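Catalase (Pseudomonas syringae, PDB 1M7S) decomposes hydrogen peroxide into water and oxygen with the help of a heme, protecting the cell from the toxic effects of peroxide. Local coordinates at residues 110-113 / 118-121; 308-313 / 326-331; 316-321 / 391-396. One frame throughout, in Å; residues are numbered along the deposited sequence.

Contact 1 (110-113 / 118-121); sequences TKFY and NWDL
The beta hairpin of strands 107-114 and 117-124, part of the antiparallel beta barrel of the catalase fold, pairs T110 with L121 and F112 with W119 as hydrogen-bonded pairs. The non-hydrogen-bonded pairs K111-D120 and Y113-N118 alternate with them, and the short axes run at 160°. The backbone bond from F112 N to W119 O measures 2.8 Å and is matched by one from W119 N to F112 O.

On the face carrying T110, F112, W119 and L121, the phenyl and the indole lie alongside each other with planes 15° apart. The F112 ring and the six-membered ring of W119 are slid so far that their centroids stand 4.9 Å apart, and contact is made at the rims, F112 CD1 to W119 CE3 (3.5 Å). The CB of L121 meets the F112 ring at its edge.

The other face carries a salt bridge. K111, extended at first and then bent in its last two torsions, curls its NZ back to the syn lone pair of D120 OD2 at 2.8 Å; its bond to OD1 is weak. One water links K111 NZ to N118 ND2, and the N118 amide stands 89° to the Y113 ring.

D120 OD1 has further partners in the loop after helix 299-304, where K111 NZ also reaches A307 O. Strand 82-90 flanks strand 107-114, and W212 of strand 205-214 packs on T110, F112 and L121.

Contact 2 (308-313 / 326-331); sequences MAPANL and QGRVFS. With HEM (protoporphyrin IX containing Fe), chain E.
P310 and R328 meet with their side chains at about a right angle, the proline ring set over the guanidinium. P310 CG stands 3.9 Å above the guanidinium plane and over its centre; the opposite face is turned to the heme, whose C2B lies 3.5 Å from that plane and offset toward the rim. The flat group is thus sandwiched between an aliphatic ring and a pyrrole, with R328 NH2 3.2 Å from heme C1B. Earlier in the arginine chain, CG lies by heme C2C and CD by the CHC bridge; the bend at chi3 (71°) then turns NE and the guanidinium along the porphyrin.

This is the proximal side of a catalase heme: helix 323-339 also carries Y332, by similarity the axial ligand of the iron, and R328 NH2 donates to Y332 OH, positioning that phenolic oxygen from the second shell. NH2 is also bonded to V122 O and NH1 to H194, so several partners fix the rotation of the group.

The second point of touch is lighter. A311 CB rests 3.5 Å from V329 O, and a water donates to V329 O at 2.9 Å while accepting weakly from A311 N. The type I turn from A309 to N312, closed by N312 N to A309 O (2.8 Å), presents P310 and A311 at its two central positions to the helix. V32 of the second subunit packs on both A311 and V329.

Contact 3 (316-321 / 391-396); sequences GIEPSE and RYSELP
E318, on the short strand 317-319, meets S393 with both carboxylate oxygens. Its CG lies anti to the carbonyl carbon and the chain beyond is extended, which carries the carboxylate across to the loop 391-396. OE2 takes the backbone N of S393 on its syn lone pair at 2.8 Å, with an N-H...O angle of 152°. OE1 accepts from S393 OG at 2.7 Å, met on the syn side but 35° out of the carboxylate plane. With OG between the backbone N and the carbonyl carbon (chi1 64°), S393 brings hydroxyl and amide to the same carboxylate. A water lies 2.8 Å from E318 OE1 and 2.9 Å from S393 O.

Strand 317-319 is one of the two outermost strands of the sheet within this chain, next to strand 190-199, and the E318 bonds tie the loop to this edge strand; L395 N in turn bonds to T401 of the fourth subunit.

Farther along, E321 comes at L395 from the opposite direction. The contact is apolar carbon against a carboxylate, L395 CD2 to E321 OE2 at 3.6 Å; the charge itself is met by K197 through OE2, while Y207 OH bonds to OE1.

How the contacts relate
Contacts 1 and 2, with centres about 12 Å apart, are joined by D120, whose OD1 lies 2.6 Å from A309 N and 2.9 Å from N312 ND2, consistent with the hairpin holding the turn whose P310 covers R328. Contact 2 touches the heme directly, whereas the D120 side chain of contact 1 stays about 8 Å from it. Contact 3 is remote from the heme pocket and the active-site residues, its centre about 14 Å from that of contact 2, yet Q326 NE2 reaches S320 O at 3.0 Å, and P319 packs against L313 and V329. Between contacts 1 and 3 the link is apolar, W119 CD2 to I317 CD1 at 3.6 Å.

Contact 1 (110-113 / 118-121)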
loop_
_atom_site.group_PDB
_atom_site.type_symbol
_atom_site.label_atom_id
_atom_site.label_comp_id
_atom_site.label_asym_id
_atom_site.label_seq_id
_atom_site.Cartn_x
_atom_site.Cartn_y
_atom_site.Cartn_z
ATOM N N THR A 110 -26.174 -7.014 5.027
ATOM C CA THR A 110 -26.551 -6.648 6.413
ATOM C C THR A 110 -25.478 -7.153 7.366
ATOM O O THR A 110 -25.152 -8.349 7.337
ATOM C CB THR A 110 -27.891 -7.306 6.769
ATOM O OG1 THR A 110 -28.906 -6.890 5.862
ATOM C CG2 THR A 110 -28.348 -6.891 8.199
ATOM N N LYS A 111 -24.839 -6.254 8.118
ATOM C CA LYS A 111 -23.895 -6.607 9.149
ATOM C C LYS A 111 -24.699 -6.636 10.488
ATOM O O LYS A 111 -25.209 -5.580 10.865
ATOM C CB LYS A 111 -22.805 -5.551 9.263
ATOM C CG LYS A 111 -21.799 -5.792 10.369
ATOM C CD LYS A 111 -20.552 -4.886 10.325
ATOM C CE LYS A 111 -19.707 -5.158 9.074
ATOM N NZ LYS A 111 -19.209 -6.569 9.017
ATOM N N PHE A 112 -24.792 -7.824 11.072
ATOM C CA PHE A 112 -25.556 -7.874 12.348
ATOM C C PHE A 112 -24.554 -7.849 13.486
ATOM O O PHE A 112 -23.641 -8.680 13.505
ATOM C CB PHE A 112 -26.295 -9.194 12.444
ATOM C CG PHE A 112 -27.455 -9.444 11.549
ATOM C CD1 PHE A 112 -27.268 -9.944 10.257
ATOM C CD2 PHE A 112 -28.756 -9.225 11.966
ATOM C CE1 PHE A 112 -28.353 -10.240 9.447
ATOM C CE2 PHE A 112 -29.830 -9.512 11.152
ATOM C CZ PHE A 112 -29.657 -10.033 9.869
ATOM N N TYR A 113 -24.600 -6.886 14.394
ATOM C CA TYR A 113 -23.599 -6.801 15.447
ATOM C C TYR A 113 -24.145 -7.630 16.644
ATOM O O TYR A 113 -24.654 -6.996 17.566
ATOM C CB TYR A 113 -23.358 -5.372 15.850
ATOM C CG TYR A 113 -22.795 -4.432 14.766
ATOM C CD1 TYR A 113 -21.452 -4.297 14.595
ATOM C CD2 TYR A 113 -23.665 -3.706 13.990
ATOM C CE1 TYR A 113 -20.926 -3.421 13.629
ATOM C CE2 TYR A 113 -23.188 -2.798 13.018
ATOM C CZ TYR A 113 -21.821 -2.686 12.869
ATOM O OH TYR A 113 -21.332 -1.798 11.919
ATOM N N ASN A 118 -19.924 -10.487 15.029
ATOM C CA ASN A 118 -20.623 -9.954 13.844
ATOM C C ASN A 118 -20.856 -11.056 12.801
ATOM O O ASN A 118 -19.954 -11.791 12.462
ATOM C CB ASN A 118 -19.853 -8.814 13.186
ATOM C CG ASN A 118 -19.655 -7.591 14.062
ATOM O OD1 ASN A 118 -20.314 -7.435 15.108
ATOM N ND2 ASN A 118 -18.754 -6.729 13.591
ATOM N N TRP A 119 -22.096 -11.137 12.374
ATOM C CA TRP A 119 -22.538 -12.003 11.323
ATOM C C TRP A 119 -22.982 -11.134 10.152
ATOM O O TRP A 119 -23.885 -10.309 10.296
ATOM C CB TRP A 119 -23.748 -12.851 11.735
ATOM C CG TRP A 119 -24.291 -13.662 10.583
ATOM C CD1 TRP A 119 -23.550 -14.403 9.690
ATOM C CD2 TRP A 119 -25.649 -13.843 10.230
ATOM N NE1 TRP A 119 -24.393 -14.997 8.785
ATOM C CE2 TRP A 119 -25.682 -14.679 9.096
ATOM C CE3 TRP A 119 -26.854 -13.370 10.759
ATOM C CZ2 TRP A 119 -26.884 -15.077 8.497
ATOM C CZ3 TRP A 119 -28.042 -13.756 10.147
ATOM C CH2 TRP A 119 -28.042 -14.593 9.023
ATOM N N ASP A 120 -22.457 -11.395 8.960
ATOM C CA ASP A 120 -22.865 -10.618 7.770
ATOM C C ASP A 120 -23.685 -11.486 6.829
ATOM O O ASP A 120 -23.252 -12.573 6.359
ATOM C CB ASP A 120 -21.624 -10.184 6.954
ATOM C CG ASP A 120 -20.725 -9.195 7.648
ATOM O OD1 ASP A 120 -19.566 -9.048 7.222
ATOM O OD2 ASP A 120 -21.134 -8.579 8.666
ATOM N N LEU A 121 -24.866 -11.021 6.510
ATOM C CA LEU A 121 -25.700 -11.696 5.529
ATOM C C LEU A 121 -25.567 -10.876 4.229
ATOM O O LEU A 121 -26.231 -9.858 4.044
ATOM C CB LEU A 121 -27.132 -11.779 6.019
ATOM C CG LEU A 121 -28.080 -12.451 5.023
ATOM C CD1 LEU A 121 -27.613 -13.824 4.558
ATOM C CD2 LEU A 121 -29.489 -12.530 5.670
HETATM O O HOH W 1 -28.878 -8.915 3.873
HETATM O O HOH W 2 -17.121 -6.742 11.006
#

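Contact 2 (308-313 / 326-331)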
loop_
_atom_site.group_PDB
_atom_site.type_symbol
_atom_site.label_atom_id
_atom_site.label_comp_id
_atom_site.label_asym_id
_atom_site.label_seq_id
_atom_site.Cartn_x
_atom_site.Cartn_y
_atom_site.Cartn_z
ATOM N N MET A 308 -18.150 -6.071 4.520
ATOM C CA MET A 308 -19.167 -7.129 4.589
ATOM C C MET A 308 -18.555 -8.430 4.089
ATOM O O MET A 308 -17.951 -8.386 3.005
ATOM C CB MET A 308 -20.335 -6.775 3.654
ATOM C CG MET A 308 -21.063 -5.460 3.945
ATOM S SD MET A 308 -22.007 -5.716 5.499
ATOM C CE MET A 308 -22.904 -4.162 5.537
ATOM N N ALA A 309 -18.646 -9.541 4.817
ATOM C CA ALA A 309 -18.020 -10.769 4.313
ATOM C C ALA A 309 -18.777 -11.986 4.798
ATOM O O ALA A 309 -18.986 -12.127 6.011
ATOM C CB ALA A 309 -16.582 -10.802 4.886
ATOM N N PRO A 310 -19.056 -12.916 3.922
ATOM C CA PRO A 310 -19.711 -14.171 4.274
ATOM C C PRO A 310 -18.860 -14.906 5.288
ATOM O O PRO A 310 -19.369 -15.672 6.105
ATOM C CB PRO A 310 -19.976 -14.918 2.953
ATOM C CG PRO A 310 -19.960 -13.775 1.962
ATOM C CD PRO A 310 -18.866 -12.813 2.450
ATOM N N ALA A 311 -17.530 -14.682 5.385
ATOM C CA ALA A 311 -16.684 -15.312 6.356
ATOM C C ALA A 311 -17.011 -14.798 7.777
ATOM O O ALA A 311 -16.497 -15.444 8.690
ATOM C CB ALA A 311 -15.201 -15.062 6.099
ATOM N N ASN A 312 -17.707 -13.695 7.971
ATOM C CA ASN A 312 -17.954 -13.246 9.346
ATOM C C ASN A 312 -19.193 -14.056 9.802
ATOM O O ASN A 312 -20.316 -13.718 9.448
ATOM C CB ASN A 312 -18.222 -11.749 9.389
ATOM C CG ASN A 312 -16.976 -10.913 9.174
ATOM O OD1 ASN A 312 -15.897 -11.299 9.603
ATOM N ND2 ASN A 312 -17.078 -9.744 8.522
ATOM N N LEU A 313 -18.922 -15.138 10.493
ATOM C CA LEU A 313 -19.921 -16.097 10.955
ATOM C C LEU A 313 -19.893 -16.222 12.477
ATOM O O LEU A 313 -18.888 -15.870 13.090
ATOM C CB LEU A 313 -19.510 -17.503 10.449
ATOM C CG LEU A 313 -19.638 -17.665 8.932
ATOM C CD1 LEU A 313 -18.791 -18.850 8.457
ATOM C CD2 LEU A 313 -21.102 -17.793 8.541
ATOM N N GLN A 326 -18.819 -21.132 -1.312
ATOM C CA GLN A 326 -17.516 -21.550 -0.855
ATOM C C GLN A 326 -16.447 -20.536 -1.269
ATOM O O GLN A 326 -15.597 -20.131 -0.465
ATOM C CB GLN A 326 -17.193 -22.954 -1.390
ATOM C CG GLN A 326 -18.108 -24.064 -0.798
ATOM C CD GLN A 326 -17.503 -24.482 0.539
ATOM O OE1 GLN A 326 -16.322 -24.747 0.630
ATOM N NE2 GLN A 326 -18.310 -24.552 1.617
ATOM N N GLY A 327 -16.439 -20.135 -2.543
ATOM C CA GLY A 327 -15.497 -19.086 -2.985
ATOM C C GLY A 327 -15.678 -17.757 -2.275
ATOM O O GLY A 327 -14.680 -17.038 -2.000
ATOM N N ARG A 328 -16.914 -17.410 -1.938
ATOM C CA ARG A 328 -17.231 -16.128 -1.279
ATOM C C ARG A 328 -16.708 -16.128 0.149
ATOM O O ARG A 328 -16.274 -15.078 0.621
ATOM C CB ARG A 328 -18.722 -15.849 -1.293
ATOM C CG ARG A 328 -19.342 -15.772 -2.688
ATOM C CD ARG A 328 -20.865 -15.500 -2.540
ATOM N NE ARG A 328 -21.020 -14.111 -2.086
ATOM C CZ ARG A 328 -22.112 -13.741 -1.405
ATOM N NH1 ARG A 328 -23.050 -14.671 -1.146
ATOM N NH2 ARG A 328 -22.258 -12.495 -1.035
ATOM N N VAL A 329 -16.608 -17.320 0.769
ATOM C CA VAL A 329 -16.008 -17.365 2.121
ATOM C C VAL A 329 -14.566 -16.902 2.117
ATOM O O VAL A 329 -14.074 -16.289 3.067
ATOM C CB VAL A 329 -16.168 -18.793 2.688
ATOM C CG1 VAL A 329 -15.466 -18.967 4.012
ATOM C CG2 VAL A 329 -17.688 -18.986 2.889
ATOM N N PHE A 330 -13.852 -17.047 1.027
ATOM C CA PHE A 330 -12.479 -16.629 0.877
ATOM C C PHE A 330 -12.377 -15.173 0.380
ATOM O O PHE A 330 -11.535 -14.368 0.879
ATOM C CB PHE A 330 -11.742 -17.561 -0.145
ATOM C CG PHE A 330 -10.363 -16.963 -0.462
ATOM C CD1 PHE A 330 -9.362 -17.024 0.480
ATOM C CD2 PHE A 330 -10.113 -16.336 -1.671
ATOM C CE1 PHE A 330 -8.110 -16.466 0.230
ATOM C CE2 PHE A 330 -8.879 -15.758 -1.927
ATOM C CZ PHE A 330 -7.880 -15.810 -0.970
ATOM N N SER A 331 -13.120 -14.897 -0.690
ATOM C CA SER A 331 -12.856 -13.638 -1.428
ATOM C C SER A 331 -13.106 -12.303 -0.763
ATOM O O SER A 331 -12.398 -11.302 -1.036
ATOM C CB SER A 331 -13.705 -13.734 -2.734
ATOM O OG SER A 331 -13.467 -12.516 -3.426
HETATM C CHA HEM E . -19.208 -7.493 -3.004
HETATM C CHB HEM E . -23.355 -9.979 -3.230
HETATM C CHC HEM E . -21.096 -13.501 -5.648
HETATM C CHD HEM E . -16.814 -11.478 -4.548
HETATM C C1A HEM E . -20.525 -7.869 -2.875
HETATM C C2A HEM E . -21.578 -7.034 -2.251
HETATM C C3A HEM E . -22.718 -7.719 -2.314
HETATM C C4A HEM E . -22.435 -8.975 -2.987
HETATM C CMA HEM E . -24.107 -7.335 -1.786
HETATM C CAA HEM E . -21.272 -5.650 -1.651
HETATM C CBA HEM E . -21.143 -5.633 -0.090
HETATM C CGA HEM E . -21.042 -4.157 0.379
HETATM O O1A HEM E . -19.914 -3.871 0.850
HETATM O O2A HEM E . -22.115 -3.535 0.252
HETATM C C1B HEM E . -23.108 -11.162 -3.873
HETATM C C2B HEM E . -24.067 -12.243 -4.063
HETATM C C3B HEM E . -23.438 -13.219 -4.752
HETATM C C4B HEM E . -22.090 -12.781 -4.986
HETATM C CMB HEM E . -25.518 -12.185 -3.567
HETATM C CAB HEM E . -23.942 -14.568 -5.265
HETATM C CBB HEM E . -24.935 -15.239 -4.714
HETATM C C1C HEM E . -19.753 -13.303 -5.456
HETATM C C2C HEM E . -18.724 -14.284 -5.712
HETATM C C3C HEM E . -17.545 -13.740 -5.385
HETATM C C4C HEM E . -17.808 -12.380 -4.964
HETATM C CMC HEM E . -18.955 -15.739 -6.202
HETATM C CAC HEM E . -16.119 -14.323 -5.433
HETATM C CBC HEM E . -15.820 -15.593 -5.106
HETATM C C1D HEM E . -17.119 -10.187 -4.101
HETATM C C2D HEM E . -16.123 -9.187 -3.753
HETATM C C3D HEM E . -16.768 -8.097 -3.329
HETATM C C4D HEM E . -18.185 -8.378 -3.398
HETATM C CMD HEM E . -14.614 -9.447 -3.904
HETATM C CAD HEM E . -16.164 -6.753 -2.829
HETATM C CBD HEM E . -16.101 -6.775 -1.259
HETATM C CGD HEM E . -15.348 -5.601 -0.661
HETATM O O1D HEM E . -15.653 -5.300 0.546
HETATM O O2D HEM E . -14.455 -4.975 -1.284
HETATM N NA HEM E . -21.108 -9.009 -3.349
HETATM N NB HEM E . -21.896 -11.521 -4.427
HETATM N NC HEM E . -19.167 -12.132 -5.026
HETATM N ND HEM E . -18.367 -9.669 -3.820
HETATM FE FE HEM E . -20.120 -10.615 -4.098
HETATM O O HOH W 3 -15.337 -13.716 3.098
HETATM O O HOH W 4 -20.956 -10.019 -6.397
#

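Contact 3 (316-321 / 391-396)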
loop_
_atom_site.group_PDB
_atom_site.type_symbol
_atom_site.label_atom_id
_atom_site.label_comp_id
_atom_site.label_asym_id
_atom_site.label_seq_id
_atom_site.Cartn_x
_atom_site.Cartn_y
_atom_site.Cartn_z
ATOM N N GLY A 316 -23.368 -21.540 15.116
ATOM C CA GLY A 316 -24.767 -21.757 14.776
ATOM C C GLY A 316 -25.055 -21.452 13.304
ATOM O O GLY A 316 -26.149 -21.704 12.821
ATOM N N ILE A 317 -24.089 -20.832 12.619
ATOM C CA ILE A 317 -24.336 -20.445 11.219
ATOM C C ILE A 317 -23.072 -20.786 10.458
ATOM O O ILE A 317 -21.977 -20.394 10.881
ATOM C CB ILE A 317 -24.616 -18.940 11.034
ATOM C CG1 ILE A 317 -25.712 -18.416 11.938
ATOM C CG2 ILE A 317 -24.938 -18.726 9.549
ATOM C CD1 ILE A 317 -26.162 -16.978 11.884
ATOM N N GLU A 318 -23.197 -21.562 9.398
ATOM C CA GLU A 318 -21.991 -21.949 8.638
ATOM C C GLU A 318 -22.394 -21.885 7.148
ATOM O O GLU A 318 -23.559 -21.961 6.771
ATOM C CB GLU A 318 -21.590 -23.389 8.980
ATOM C CG GLU A 318 -21.137 -23.749 10.373
ATOM C CD GLU A 318 -20.693 -25.156 10.676
ATOM O OE1 GLU A 318 -20.568 -26.039 9.783
ATOM O OE2 GLU A 318 -20.434 -25.475 11.874
ATOM N N PRO A 319 -21.396 -21.872 6.293
ATOM C CA PRO A 319 -21.571 -22.006 4.852
ATOM C C PRO A 319 -21.997 -23.430 4.463
ATOM O O PRO A 319 -21.626 -24.417 5.116
ATOM C CB PRO A 319 -20.207 -21.705 4.223
ATOM C CG PRO A 319 -19.269 -22.001 5.344
ATOM C CD PRO A 319 -19.971 -21.885 6.695
ATOM N N SER A 320 -22.866 -23.508 3.458
ATOM C CA SER A 320 -23.250 -24.816 2.911
ATOM C C SER A 320 -22.194 -25.148 1.849
ATOM O O SER A 320 -21.276 -24.335 1.623
ATOM C CB SER A 320 -24.630 -24.711 2.264
ATOM O OG SER A 320 -24.437 -23.904 1.081
ATOM N N GLU A 321 -22.330 -26.268 1.149
ATOM C CA GLU A 321 -21.417 -26.701 0.119
ATOM C C GLU A 321 -21.743 -26.149 -1.246
ATOM O O GLU A 321 -21.143 -26.573 -2.251
ATOM C CB GLU A 321 -21.365 -28.264 0.072
ATOM C CG GLU A 321 -20.800 -28.840 1.398
ATOM C CD GLU A 321 -21.785 -28.707 2.555
ATOM O OE1 GLU A 321 -23.043 -28.800 2.436
ATOM O OE2 GLU A 321 -21.336 -28.422 3.704
ATOM N N ARG A 391 -17.073 -25.831 18.098
ATOM C CA ARG A 391 -16.433 -26.655 17.061
ATOM C C ARG A 391 -17.328 -26.684 15.809
ATOM O O ARG A 391 -18.552 -26.615 15.943
ATOM C CB ARG A 391 -16.263 -28.057 17.668
ATOM C CG ARG A 391 -14.978 -28.095 18.501
ATOM C CD ARG A 391 -14.708 -29.445 19.187
ATOM N NE ARG A 391 -13.248 -29.607 18.969
ATOM C CZ ARG A 391 -12.802 -30.398 17.990
ATOM N NH1 ARG A 391 -13.575 -31.175 17.229
ATOM N NH2 ARG A 391 -11.502 -30.417 17.835
ATOM N N TYR A 392 -16.758 -26.734 14.617
ATOM C CA TYR A 392 -17.564 -26.729 13.385
ATOM C C TYR A 392 -18.411 -27.989 13.276
ATOM O O TYR A 392 -18.018 -29.048 13.816
ATOM C CB TYR A 392 -16.635 -26.637 12.170
ATOM C CG TYR A 392 -15.655 -25.488 12.021
ATOM C CD1 TYR A 392 -14.374 -25.698 11.542
ATOM C CD2 TYR A 392 -15.983 -24.179 12.317
ATOM C CE1 TYR A 392 -13.437 -24.677 11.363
ATOM C CE2 TYR A 392 -15.092 -23.133 12.163
ATOM C CZ TYR A 392 -13.817 -23.386 11.686
ATOM O OH TYR A 392 -12.926 -22.324 11.527
ATOM N N SER A 393 -19.475 -28.006 12.471
ATOM C CA SER A 393 -20.238 -29.252 12.340
ATOM C C SER A 393 -19.454 -30.255 11.482
ATOM O O SER A 393 -18.547 -29.843 10.771
ATOM C CB SER A 393 -21.605 -28.992 11.707
ATOM O OG SER A 393 -21.381 -28.512 10.403
ATOM N N GLU A 394 -19.806 -31.545 11.539
ATOM C CA GLU A 394 -19.050 -32.516 10.754
ATOM C C GLU A 394 -19.902 -32.960 9.564
ATOM O O GLU A 394 -20.976 -33.514 9.805
ATOM C CB GLU A 394 -18.686 -33.723 11.640
ATOM C CG GLU A 394 -17.645 -33.336 12.691
ATOM C CD GLU A 394 -17.332 -34.479 13.634
ATOM O OE1 GLU A 394 -18.319 -35.126 14.075
ATOM O OE2 GLU A 394 -16.120 -34.703 13.890
ATOM N N LEU A 395 -19.416 -32.740 8.347
ATOM C CA LEU A 395 -20.235 -33.152 7.177
ATOM C C LEU A 395 -19.727 -34.460 6.627
ATOM O O LEU A 395 -18.528 -34.648 6.433
ATOM C CB LEU A 395 -19.970 -32.036 6.128
ATOM C CG LEU A 395 -20.650 -32.357 4.765
ATOM C CD1 LEU A 395 -22.121 -31.930 4.841
ATOM C CD2 LEU A 395 -19.852 -31.734 3.639
ATOM N N PRO A 396 -20.588 -35.428 6.322
ATOM C CA PRO A 396 -20.175 -36.731 5.842
ATOM C C PRO A 396 -19.614 -36.599 4.432
ATOM O O PRO A 396 -20.072 -35.755 3.647
ATOM C CB PRO A 396 -21.451 -37.601 5.792
ATOM C CG PRO A 396 -22.447 -36.800 6.559
ATOM C CD PRO A 396 -22.029 -35.334 6.582
HETATM O O HOH W 5 -18.288 -27.504 9.096
#